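Local structure of Serine/threonine-protein kinase PknI (Mycobacterium tuberculosis, 5XLM) at residues Val62-Thr70 with Ala80-His89; Gly107-Phe118 with Gln130-Pro140. The protein is a membrane-anchored serine/threonine kinase that slows mycobacterial growth within the infected host, its extracellular sensor domain, the part in this chain, probably acting through dimerization. All blocks are in the same frame, centred on the assembly; numbering follows the deposited sequence.

Contact 1 of 2, residues Val62-Thr70 with Ala80-His89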
loop_
_atom_site.group_PDB
_atom_site.type_symbol
_atom_site.label_atom_id
_atom_site.label_comp_id
_atom_site.label_asym_id
_atom_site.label_seq_id
_atom_site.Cartn_x
_atom_site.Cartn_y
_atom_site.Cartn_z
ATOM N N VAL A 62 -7.351 -8.694 -5.377
ATOM C CA VAL A 62 -6.689 -8.010 -6.482
ATOM C C VAL A 62 -5.214 -7.841 -6.145
ATOM O O VAL A 62 -4.871 -7.251 -5.113
ATOM C CB VAL A 62 -7.336 -6.648 -6.784
ATOM C CG1 VAL A 62 -6.549 -5.918 -7.857
ATOM C CG2 VAL A 62 -8.784 -6.839 -7.220
ATOM N N ASN A 63 -4.347 -8.348 -7.018
ATOM C CA ASN A 63 -2.903 -8.230 -6.865
ATOM C C ASN A 63 -2.367 -7.134 -7.777
ATOM O O ASN A 63 -2.785 -7.013 -8.933
ATOM C CB ASN A 63 -2.202 -9.550 -7.191
ATOM C CG ASN A 63 -2.569 -10.661 -6.231
ATOM O OD1 ASN A 63 -1.889 -10.882 -5.229
ATOM N ND2 ASN A 63 -3.648 -11.371 -6.534
ATOM N N THR A 64 -1.440 -6.339 -7.247
ATOM C CA THR A 64 -0.733 -5.321 -8.011
ATOM C C THR A 64 0.735 -5.354 -7.613
ATOM O O THR A 64 1.093 -5.834 -6.535
ATOM C CB THR A 64 -1.312 -3.916 -7.779
ATOM O OG1 THR A 64 -1.339 -3.633 -6.375
ATOM C CG2 THR A 64 -2.722 -3.814 -8.342
ATOM N N TRP A 65 1.587 -4.841 -8.494
ATOM C CA TRP A 65 3.027 -4.870 -8.283
ATOM C C TRP A 65 3.581 -3.456 -8.213
ATOM O O TRP A 65 3.167 -2.573 -8.971
ATOM C CB TRP A 65 3.728 -5.670 -9.383
ATOM C CG TRP A 65 3.620 -7.144 -9.157
ATOM C CD1 TRP A 65 4.557 -7.956 -8.587
ATOM C CD2 TRP A 65 2.498 -7.978 -9.466
ATOM N NE1 TRP A 65 4.094 -9.248 -8.536
ATOM C CE2 TRP A 65 2.831 -9.288 -9.067
ATOM C CE3 TRP A 65 1.248 -7.748 -10.050
ATOM C CZ2 TRP A 65 1.961 -10.363 -9.233
ATOM C CZ3 TRP A 65 0.383 -8.817 -10.211
ATOM C CH2 TRP A 65 0.744 -10.108 -9.804
ATOM N N TRP A 66 4.522 -3.253 -7.293
ATOM C CA TRP A 66 5.048 -1.934 -6.987
ATOM C C TRP A 66 6.557 -2.012 -6.814
ATOM O O TRP A 66 7.098 -3.036 -6.388
ATOM C CB TRP A 66 4.402 -1.361 -5.717
ATOM C CG TRP A 66 2.906 -1.282 -5.786
ATOM C CD1 TRP A 66 2.021 -2.304 -5.601
ATOM C CD2 TRP A 66 2.122 -0.116 -6.054
ATOM N NE1 TRP A 66 0.733 -1.847 -5.743
ATOM C CE2 TRP A 66 0.768 -0.506 -6.019
ATOM C CE3 TRP A 66 2.434 1.222 -6.319
ATOM C CZ2 TRP A 66 -0.273 0.393 -6.243
ATOM C CZ3 TRP A 66 1.399 2.113 -6.539
ATOM C CH2 TRP A 66 0.061 1.695 -6.500
ATOM N N ALA A 67 7.230 -0.918 -7.152
ATOM C CA ALA A 67 8.663 -0.769 -6.931
ATOM C C ALA A 67 8.854 0.168 -5.744
ATOM O O ALA A 67 8.560 1.364 -5.835
ATOM C CB ALA A 67 9.356 -0.239 -8.183
ATOM N N PHE A 68 9.327 -0.380 -4.630
ATOM C CA PHE A 68 9.492 0.363 -3.389
ATOM C C PHE A 68 10.933 0.828 -3.226
ATOM O O PHE A 68 11.875 0.098 -3.551
ATOM C CB PHE A 68 9.099 -0.494 -2.181
ATOM C CG PHE A 68 7.646 -0.404 -1.805
ATOM C CD1 PHE A 68 7.243 0.381 -0.737
ATOM C CD2 PHE A 68 6.686 -1.118 -2.507
ATOM C CE1 PHE A 68 5.909 0.461 -0.380
ATOM C CE2 PHE A 68 5.350 -1.040 -2.154
ATOM C CZ PHE A 68 4.962 -0.250 -1.090
ATOM N N ARG A 69 11.098 2.047 -2.717
ATOM C CA ARG A 69 12.392 2.537 -2.266
ATOM C C ARG A 69 12.182 3.303 -0.966
ATOM O O ARG A 69 11.157 3.970 -0.786
ATOM C CB ARG A 69 13.072 3.416 -3.330
ATOM C CG ARG A 69 12.707 4.882 -3.263
ATOM C CD ARG A 69 13.081 5.636 -4.530
ATOM N NE ARG A 69 14.502 5.960 -4.623
ATOM C CZ ARG A 69 15.272 5.651 -5.662
ATOM N NH1 ARG A 69 14.758 5.013 -6.706
ATOM N NH2 ARG A 69 16.553 5.988 -5.662
ATOM N N THR A 70 13.141 3.186 -0.052
ATOM C CA THR A 70 13.018 3.748 1.285
ATOM C C THR A 70 14.220 4.630 1.590
ATOM O O THR A 70 15.356 4.284 1.253
ATOM C CB THR A 70 12.895 2.638 2.341
ATOM O OG1 THR A 70 11.695 1.887 2.112
ATOM C CG2 THR A 70 12.854 3.222 3.747
ATOM N N ALA A 80 8.513 5.275 -0.856
ATOM C CA ALA A 80 7.779 5.661 -2.048
ATOM C C ALA A 80 7.602 4.442 -2.937
ATOM O O ALA A 80 8.520 3.629 -3.080
ATOM C CB ALA A 80 8.508 6.768 -2.809
ATOM N N ALA A 81 6.420 4.310 -3.527
ATOM C CA ALA A 81 6.100 3.155 -4.352
ATOM C C ALA A 81 5.496 3.617 -5.669
ATOM O O ALA A 81 4.504 4.355 -5.674
ATOM C CB ALA A 81 5.135 2.210 -3.630
ATOM N N THR A 82 6.093 3.185 -6.777
ATOM C CA THR A 82 5.556 3.451 -8.102
ATOM C C THR A 82 4.995 2.158 -8.675
ATOM O O THR A 82 5.591 1.089 -8.517
ATOM C CB THR A 82 6.614 4.056 -9.033
ATOM O OG1 THR A 82 6.046 4.246 -10.340
ATOM C CG2 THR A 82 7.844 3.160 -9.130
ATOM N N MET A 83 3.838 2.259 -9.321
ATOM C CA MET A 83 3.126 1.073 -9.775
ATOM C C MET A 83 3.775 0.490 -11.023
ATOM O O MET A 83 4.154 1.216 -11.947
ATOM C CB MET A 83 1.664 1.406 -10.057
ATOM C CG MET A 83 0.765 0.193 -10.184
ATOM S SD MET A 83 -0.969 0.658 -10.356
ATOM C CE MET A 83 -1.770 -0.942 -10.316
ATOM N N LEU A 84 3.902 -0.831 -11.040
ATOM C CA LEU A 84 4.424 -1.559 -12.183
ATOM C C LEU A 84 3.270 -2.120 -13.006
ATOM O O LEU A 84 2.118 -2.161 -12.565
ATOM C CB LEU A 84 5.361 -2.676 -11.717
ATOM C CG LEU A 84 6.524 -2.248 -10.815
ATOM C CD1 LEU A 84 7.278 -3.470 -10.320
ATOM C CD2 LEU A 84 7.462 -1.291 -11.540
ATOM N N ASP A 85 3.588 -2.546 -14.224
ATOM C CA ASP A 85 2.563 -3.102 -15.093
ATOM C C ASP A 85 2.140 -4.481 -14.597
ATOM O O ASP A 85 2.907 -5.193 -13.945
ATOM C CB ASP A 85 3.065 -3.172 -16.535
ATOM C CG ASP A 85 1.936 -3.279 -17.541
ATOM O OD1 ASP A 85 1.247 -4.320 -17.556
ATOM O OD2 ASP A 85 1.725 -2.308 -18.301
ATOM N N ASP A 86 0.896 -4.851 -14.913
ATOM C CA ASP A 86 0.314 -6.061 -14.340
ATOM C C ASP A 86 1.041 -7.316 -14.809
ATOM O O ASP A 86 1.320 -8.215 -14.006
ATOM C CB ASP A 86 -1.172 -6.146 -14.686
ATOM C CG ASP A 86 -2.008 -5.154 -13.908
ATOM O OD1 ASP A 86 -1.573 -4.732 -12.813
ATOM O OD2 ASP A 86 -3.105 -4.801 -14.386
ATOM N N ASN A 87 1.351 -7.404 -16.100
ATOM C CA ASN A 87 2.001 -8.598 -16.622
ATOM C C ASN A 87 3.521 -8.477 -16.600
ATOM O O ASN A 87 4.214 -9.399 -16.161
ATOM C CB ASN A 87 1.512 -8.881 -18.045
ATOM C CG ASN A 87 0.003 -8.978 -18.131
ATOM O OD1 ASN A 87 -0.581 -10.034 -17.882
ATOM N ND2 ASN A 87 -0.639 -7.874 -18.486
ATOM N N ASP A 88 4.045 -7.349 -17.064
ATOM C CA ASP A 88 5.486 -7.112 -17.123
ATOM C C ASP A 88 5.867 -6.204 -15.958
ATOM O O ASP A 88 5.666 -4.988 -16.010
ATOM C CB ASP A 88 5.876 -6.506 -18.466
ATOM C CG ASP A 88 7.323 -6.070 -18.508
ATOM O OD1 ASP A 88 8.195 -6.863 -18.092
ATOM O OD2 ASP A 88 7.587 -4.936 -18.962
ATOM N N HIS A 89 6.426 -6.801 -14.907
ATOM C CA HIS A 89 6.812 -6.072 -13.705
ATOM C C HIS A 89 8.166 -5.386 -13.837
ATOM O O HIS A 89 8.684 -4.873 -12.839
ATOM C CB HIS A 89 6.814 -7.019 -12.503
ATOM C CG HIS A 89 5.564 -7.833 -12.380
ATOM N ND1 HIS A 89 5.556 -9.119 -11.888
ATOM C CD2 HIS A 89 4.279 -7.542 -12.694
ATOM C CE1 HIS A 89 4.320 -9.587 -11.903
ATOM N NE2 HIS A 89 3.527 -8.649 -12.387
HETATM O O HOH W 1 0.536 -3.612 -10.940
#

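Contact 2 of 2, residues Gly107-Phe118 with Gln130-Pro140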
loop_
_atom_site.group_PDB
_atom_site.type_symbol
_atom_site.label_atom_id
_atom_site.label_comp_id
_atom_site.label_asym_id
_atom_site.label_seq_id
_atom_site.Cartn_x
_atom_site.Cartn_y
_atom_site.Cartn_z
ATOM N N GLY A 107 5.191 1.189 14.765
ATOM C CA GLY A 107 5.403 -0.188 14.369
ATOM C C GLY A 107 4.723 -0.618 13.090
ATOM O O GLY A 107 4.516 -1.819 12.893
ATOM N N GLN A 108 4.376 0.315 12.206
ATOM C CA GLN A 108 3.717 -0.043 10.958
ATOM C C GLN A 108 4.021 1.007 9.901
ATOM O O GLN A 108 4.315 2.162 10.220
ATOM C CB GLN A 108 2.199 -0.168 11.132
ATOM C CG GLN A 108 1.494 1.169 11.343
ATOM C CD GLN A 108 -0.016 1.033 11.392
ATOM O OE1 GLN A 108 -0.554 -0.068 11.304
ATOM N NE2 GLN A 108 -0.708 2.157 11.533
ATOM N N TRP A 109 3.953 0.588 8.640
ATOM C CA TRP A 109 3.968 1.505 7.508
ATOM C C TRP A 109 2.542 1.953 7.223
ATOM O O TRP A 109 1.627 1.125 7.173
ATOM C CB TRP A 109 4.556 0.838 6.264
ATOM C CG TRP A 109 5.983 0.430 6.396
ATOM C CD1 TRP A 109 6.452 -0.791 6.779
ATOM C CD2 TRP A 109 7.134 1.241 6.132
ATOM N NE1 TRP A 109 7.827 -0.792 6.775
ATOM C CE2 TRP A 109 8.270 0.443 6.380
ATOM C CE3 TRP A 109 7.317 2.561 5.710
ATOM C CZ2 TRP A 109 9.570 0.923 6.222
ATOM C CZ3 TRP A 109 8.609 3.037 5.555
ATOM C CH2 TRP A 109 9.719 2.219 5.811
ATOM N N LYS A 110 2.351 3.255 7.034
ATOM C CA LYS A 110 1.024 3.778 6.750
ATOM C C LYS A 110 1.122 4.889 5.720
ATOM O O LYS A 110 1.921 5.816 5.878
ATOM C CB LYS A 110 0.338 4.296 8.022
ATOM C CG LYS A 110 -1.066 4.825 7.767
ATOM C CD LYS A 110 -1.946 4.757 9.010
ATOM C CE LYS A 110 -1.536 5.787 10.050
ATOM N NZ LYS A 110 -2.528 5.880 11.159
ATOM N N SER A 111 0.320 4.781 4.667
ATOM C CA SER A 111 0.249 5.837 3.675
ATOM C C SER A 111 -0.577 6.997 4.213
ATOM O O SER A 111 -1.405 6.838 5.113
ATOM C CB SER A 111 -0.358 5.313 2.373
ATOM O OG SER A 111 -1.711 4.924 2.559
ATOM N N ARG A 112 -0.346 8.178 3.660
ATOM C CA ARG A 112 -1.116 9.319 4.116
ATOM C C ARG A 112 -2.563 9.187 3.646
ATOM O O ARG A 112 -2.821 8.642 2.566
ATOM C CB ARG A 112 -0.514 10.633 3.608
ATOM C CG ARG A 112 -0.699 10.890 2.125
ATOM C CD ARG A 112 -0.473 12.358 1.796
ATOM N NE ARG A 112 0.908 12.773 2.033
ATOM C CZ ARG A 112 1.793 13.005 1.069
ATOM N NH1 ARG A 112 3.028 13.382 1.374
ATOM N NH2 ARG A 112 1.441 12.871 -0.203
ATOM N N PRO A 113 -3.526 9.637 4.444
ATOM C CA PRO A 113 -4.924 9.552 4.019
ATOM C C PRO A 113 -5.182 10.457 2.824
ATOM O O PRO A 113 -4.683 11.582 2.751
ATOM C CB PRO A 113 -5.702 10.006 5.259
ATOM C CG PRO A 113 -4.730 10.832 6.036
ATOM C CD PRO A 113 -3.385 10.214 5.791
ATOM N N GLU A 114 -5.955 9.947 1.871
ATOM C CA GLU A 114 -6.264 10.680 0.655
ATOM C C GLU A 114 -7.761 10.636 0.403
ATOM O O GLU A 114 -8.396 9.588 0.559
ATOM C CB GLU A 114 -5.499 10.114 -0.551
ATOM C CG GLU A 114 -5.547 8.599 -0.680
ATOM C CD GLU A 114 -4.667 8.079 -1.806
ATOM O OE1 GLU A 114 -4.855 6.916 -2.226
ATOM O OE2 GLU A 114 -3.785 8.834 -2.272
ATOM N N THR A 115 -8.318 11.783 0.024
ATOM C CA THR A 115 -9.746 11.876 -0.242
ATOM C C THR A 115 -10.075 11.206 -1.570
ATOM O O THR A 115 -9.491 11.534 -2.608
ATOM C CB THR A 115 -10.189 13.340 -0.258
ATOM O OG1 THR A 115 -9.765 13.984 0.950
ATOM C CG2 THR A 115 -11.702 13.437 -0.371
ATOM N N VAL A 116 -11.010 10.259 -1.535
ATOM C CA VAL A 116 -11.392 9.479 -2.707
ATOM C C VAL A 116 -12.911 9.377 -2.748
ATOM O O VAL A 116 -13.555 9.135 -1.721
ATOM C CB VAL A 116 -10.744 8.076 -2.686
ATOM C CG1 VAL A 116 -11.346 7.185 -3.759
ATOM C CG2 VAL A 116 -9.236 8.182 -2.866
ATOM N N GLN A 117 -13.482 9.566 -3.935
ATOM C CA GLN A 117 -14.925 9.474 -4.107
ATOM C C GLN A 117 -15.370 8.021 -4.198
ATOM O O GLN A 117 -14.691 7.180 -4.794
ATOM C CB GLN A 117 -15.363 10.240 -5.355
ATOM C CG GLN A 117 -15.252 11.747 -5.221
ATOM C CD GLN A 117 -16.125 12.293 -4.106
ATOM O OE1 GLN A 117 -17.221 11.789 -3.858
ATOM N NE2 GLN A 117 -15.639 13.323 -3.424
ATOM N N PHE A 118 -16.527 7.732 -3.600
ATOM C CA PHE A 118 -17.084 6.389 -3.520
ATOM C C PHE A 118 -18.544 6.424 -3.955
ATOM O O PHE A 118 -19.255 7.390 -3.645
ATOM C CB PHE A 118 -16.961 5.847 -2.087
ATOM C CG PHE A 118 -16.703 4.367 -2.012
ATOM C CD1 PHE A 118 -15.501 3.833 -2.450
ATOM C CD2 PHE A 118 -17.656 3.514 -1.480
ATOM C CE1 PHE A 118 -15.261 2.472 -2.371
ATOM C CE2 PHE A 118 -17.421 2.154 -1.398
ATOM C CZ PHE A 118 -16.223 1.634 -1.844
ATOM N N GLN A 130 -19.791 9.495 -2.594
ATOM C CA GLN A 130 -19.510 10.075 -1.285
ATOM C C GLN A 130 -18.008 10.158 -1.019
ATOM O O GLN A 130 -17.234 9.318 -1.480
ATOM C CB GLN A 130 -20.201 9.267 -0.184
ATOM C CG GLN A 130 -19.839 7.790 -0.171
ATOM C CD GLN A 130 -20.640 7.000 0.847
ATOM O OE1 GLN A 130 -21.552 7.529 1.487
ATOM N NE2 GLN A 130 -20.300 5.725 1.009
ATOM N N ALA A 131 -17.610 11.181 -0.265
ATOM C CA ALA A 131 -16.204 11.439 0.016
ATOM C C ALA A 131 -15.708 10.530 1.132
ATOM O O ALA A 131 -16.355 10.404 2.176
ATOM C CB ALA A 131 -15.998 12.904 0.399
ATOM N N THR A 132 -14.555 9.900 0.912
ATOM C CA THR A 132 -13.957 8.999 1.885
ATOM C C THR A 132 -12.486 9.341 2.071
ATOM O O THR A 132 -11.890 10.075 1.281
ATOM C CB THR A 132 -14.080 7.524 1.459
ATOM O OG1 THR A 132 -13.236 7.280 0.327
ATOM C CG2 THR A 132 -15.513 7.176 1.089
ATOM N N THR A 133 -11.907 8.796 3.137
ATOM C CA THR A 133 -10.464 8.782 3.335
ATOM C C THR A 133 -9.984 7.343 3.239
ATOM O O THR A 133 -10.511 6.461 3.928
ATOM C CB THR A 133 -10.066 9.380 4.688
ATOM O OG1 THR A 133 -10.562 8.551 5.746
ATOM C CG2 THR A 133 -10.624 10.786 4.839
ATOM N N GLN A 134 -9.001 7.105 2.379
ATOM C CA GLN A 134 -8.474 5.768 2.147
ATOM C C GLN A 134 -6.977 5.757 2.409
ATOM O O GLN A 134 -6.251 6.654 1.968
ATOM C CB GLN A 134 -8.769 5.298 0.720
ATOM C CG GLN A 134 -10.229 5.441 0.333
ATOM C CD GLN A 134 -10.571 4.719 -0.954
ATOM O OE1 GLN A 134 -9.706 4.117 -1.592
ATOM N NE2 GLN A 134 -11.842 4.772 -1.342
ATOM N N LEU A 135 -6.522 4.744 3.141
ATOM C CA LEU A 135 -5.106 4.594 3.435
ATOM C C LEU A 135 -4.764 3.115 3.489
ATOM O O LEU A 135 -5.636 2.260 3.669
ATOM C CB LEU A 135 -4.722 5.289 4.751
ATOM C CG LEU A 135 -5.473 4.961 6.047
ATOM C CD1 LEU A 135 -4.971 3.680 6.706
ATOM C CD2 LEU A 135 -5.367 6.130 7.014
ATOM N N LEU A 136 -3.477 2.825 3.337
ATOM C CA LEU A 136 -2.949 1.472 3.440
ATOM C C LEU A 136 -2.039 1.383 4.656
ATOM O O LEU A 136 -1.151 2.222 4.837
ATOM C CB LEU A 136 -2.180 1.084 2.176
ATOM C CG LEU A 136 -1.617 -0.337 2.153
ATOM C CD1 LEU A 136 -2.739 -1.356 2.280
ATOM C CD2 LEU A 136 -0.807 -0.581 0.889
ATOM N N ALA A 137 -2.270 0.377 5.491
ATOM C CA ALA A 137 -1.405 0.083 6.623
ATOM C C ALA A 137 -0.769 -1.277 6.393
ATOM O O ALA A 137 -1.465 -2.240 6.059
ATOM C CB ALA A 137 -2.179 0.098 7.943
ATOM N N LEU A 138 0.550 -1.349 6.551
ATOM C CA LEU A 138 1.297 -2.588 6.366
ATOM C C LEU A 138 2.197 -2.802 7.571
ATOM O O LEU A 138 3.066 -1.971 7.856
ATOM C CB LEU A 138 2.121 -2.555 5.076
ATOM C CG LEU A 138 1.326 -2.566 3.771
ATOM C CD1 LEU A 138 2.268 -2.497 2.586
ATOM C CD2 LEU A 138 0.445 -3.805 3.693
ATOM N N ARG A 139 1.992 -3.914 8.273
ATOM C CA ARG A 139 2.768 -4.217 9.463
ATOM C C ARG A 139 3.827 -5.253 9.130
ATOM O O ARG A 139 3.485 -6.332 8.623
ATOM C CB ARG A 139 1.863 -4.720 10.580
ATOM C CG ARG A 139 0.907 -3.662 11.101
ATOM C CD ARG A 139 -0.528 -3.913 10.670
ATOM N NE ARG A 139 -1.388 -2.767 10.958
ATOM C CZ ARG A 139 -2.713 -2.774 10.843
ATOM N NH1 ARG A 139 -3.338 -3.877 10.455
ATOM N NH2 ARG A 139 -3.414 -1.680 11.121
ATOM N N PRO A 140 5.104 -4.980 9.392
ATOM C CA PRO A 140 6.150 -5.958 9.068
ATOM C C PRO A 140 6.010 -7.202 9.930
ATOM O O PRO A 140 5.939 -7.118 11.157
ATOM C CB PRO A 140 7.454 -5.209 9.375
ATOM C CG PRO A 140 7.066 -3.759 9.462
ATOM C CD PRO A 140 5.658 -3.746 9.967
HETATM O O HOH W 2 -3.197 6.595 0.676
#

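Contact 1 of 2, residues Val62-Thr70 with Ala80-His89
The carbonyl oxygen of Trp-65 accepts the shortest direct bond between the segments, 2.8 Å from Leu-84 N and nearly straight at 169°. Close by, a water takes the N-H of Trp-65 and lies within bonding distance of Leu-84 O and Asp-86 OD1; Asp-86 OD2 forms a salt bridge with Lys-93. His-89, farther along that loop, lays its imidazole flat over the pyrrole ring of Trp-65, with centroids 3.5 Å apart and planes at 17°. The imidazole's rotation is steadied by a bond from His-89 NE2 to Asp-86 O (2.8 Å), which meets that carbonyl from above its plane.

The antiparallel hairpin ladder runs on through Ala-67 with Thr-82 and Arg-69 with Ala-80. Along one face, Ala-81 CB sits centrally over the Phe-68 ring, 3.5 Å from CZ. Met-83, its CG anti to the backbone N (chi1 -165°), stretches obliquely across the Trp-66 indole in a Met-aromatic contact and brings CE within 3.6 Å of Thr-64 CG2. Trp-66 NE1 is tied to Thr-64 OG1 at 2.8 Å. Strand 38-51 pairs with the outer edge of 62-70, while strand 100-105 flanks 80-83 and sets Phe-100 edge-to-face against Trp-66.

Contact 2 of 2, residues Gly107-Phe118 with Gln130-Pro140
Segments 107-118 and 130-140 run antiparallel as two ladders, 166° between strand directions at 108-111 and 131° at 114-117, with the register slipping by one residue around Arg-112 and Pro-113. Trp-109 and Leu-138 form a hydrogen-bonded pair with both bonds at 2.8 Å. At the slip a side chain stands in for the backbone: Ser-111 OG, placed between its own N and carbonyl carbon, accepts from Leu-136 N at 2.9 Å and 173°. A water bonded to this hydroxyl also donates to Arg-112 O and, weakly, to Gln-134 O across the break. These are neighbouring strands of the curled antiparallel sheet that makes up the sensor domain, with strands 100-105 and 146-154 on their outer edges. In the second ladder Val-116 O is gripped twice by Thr-132, by N and by OG1 (2.8 Å), from opposite faces of the carbonyl plane. The Gln-134 amide crosses Val-116 at about a right angle, NE2 lying 3.5 Å from CG1. At the other end Gln-108 and Arg-139, the latter bent at chi2, lie side by side, amide and guanidinium nearly coplanar; Arg-139 NE meets Gln-108 OE1 at 2.8 Å, and Arg-139 NH2 adds a weak bond to that oxygen and a salt bridge to Glu-149. Pro-140 CG packs 4.0 Å from Trp-109 CD1.

Both contacts join adjacent antiparallel strands of one curled sheet, on opposite sides of the chain's centre with their own centres about 17 Å apart. Strand 100-105 links them, pairing with 77-83 on one edge and with 108-117 on the other; Thr-70 CG2 also packs 3.9 Å from Trp-109 CH2. Each mixes buried and accessible residues, but contact 1 has no fully exposed touching residue, whereas contact 2 has several. Their chemistry differs accordingly: contact 1 relies on aromatic faces, covered by imidazole, methyl and thioether groups, beside a regular ladder, while contact 2 has a broken ladder patched by a serine hydroxyl and a water, with a glutamine-arginine pair near one end.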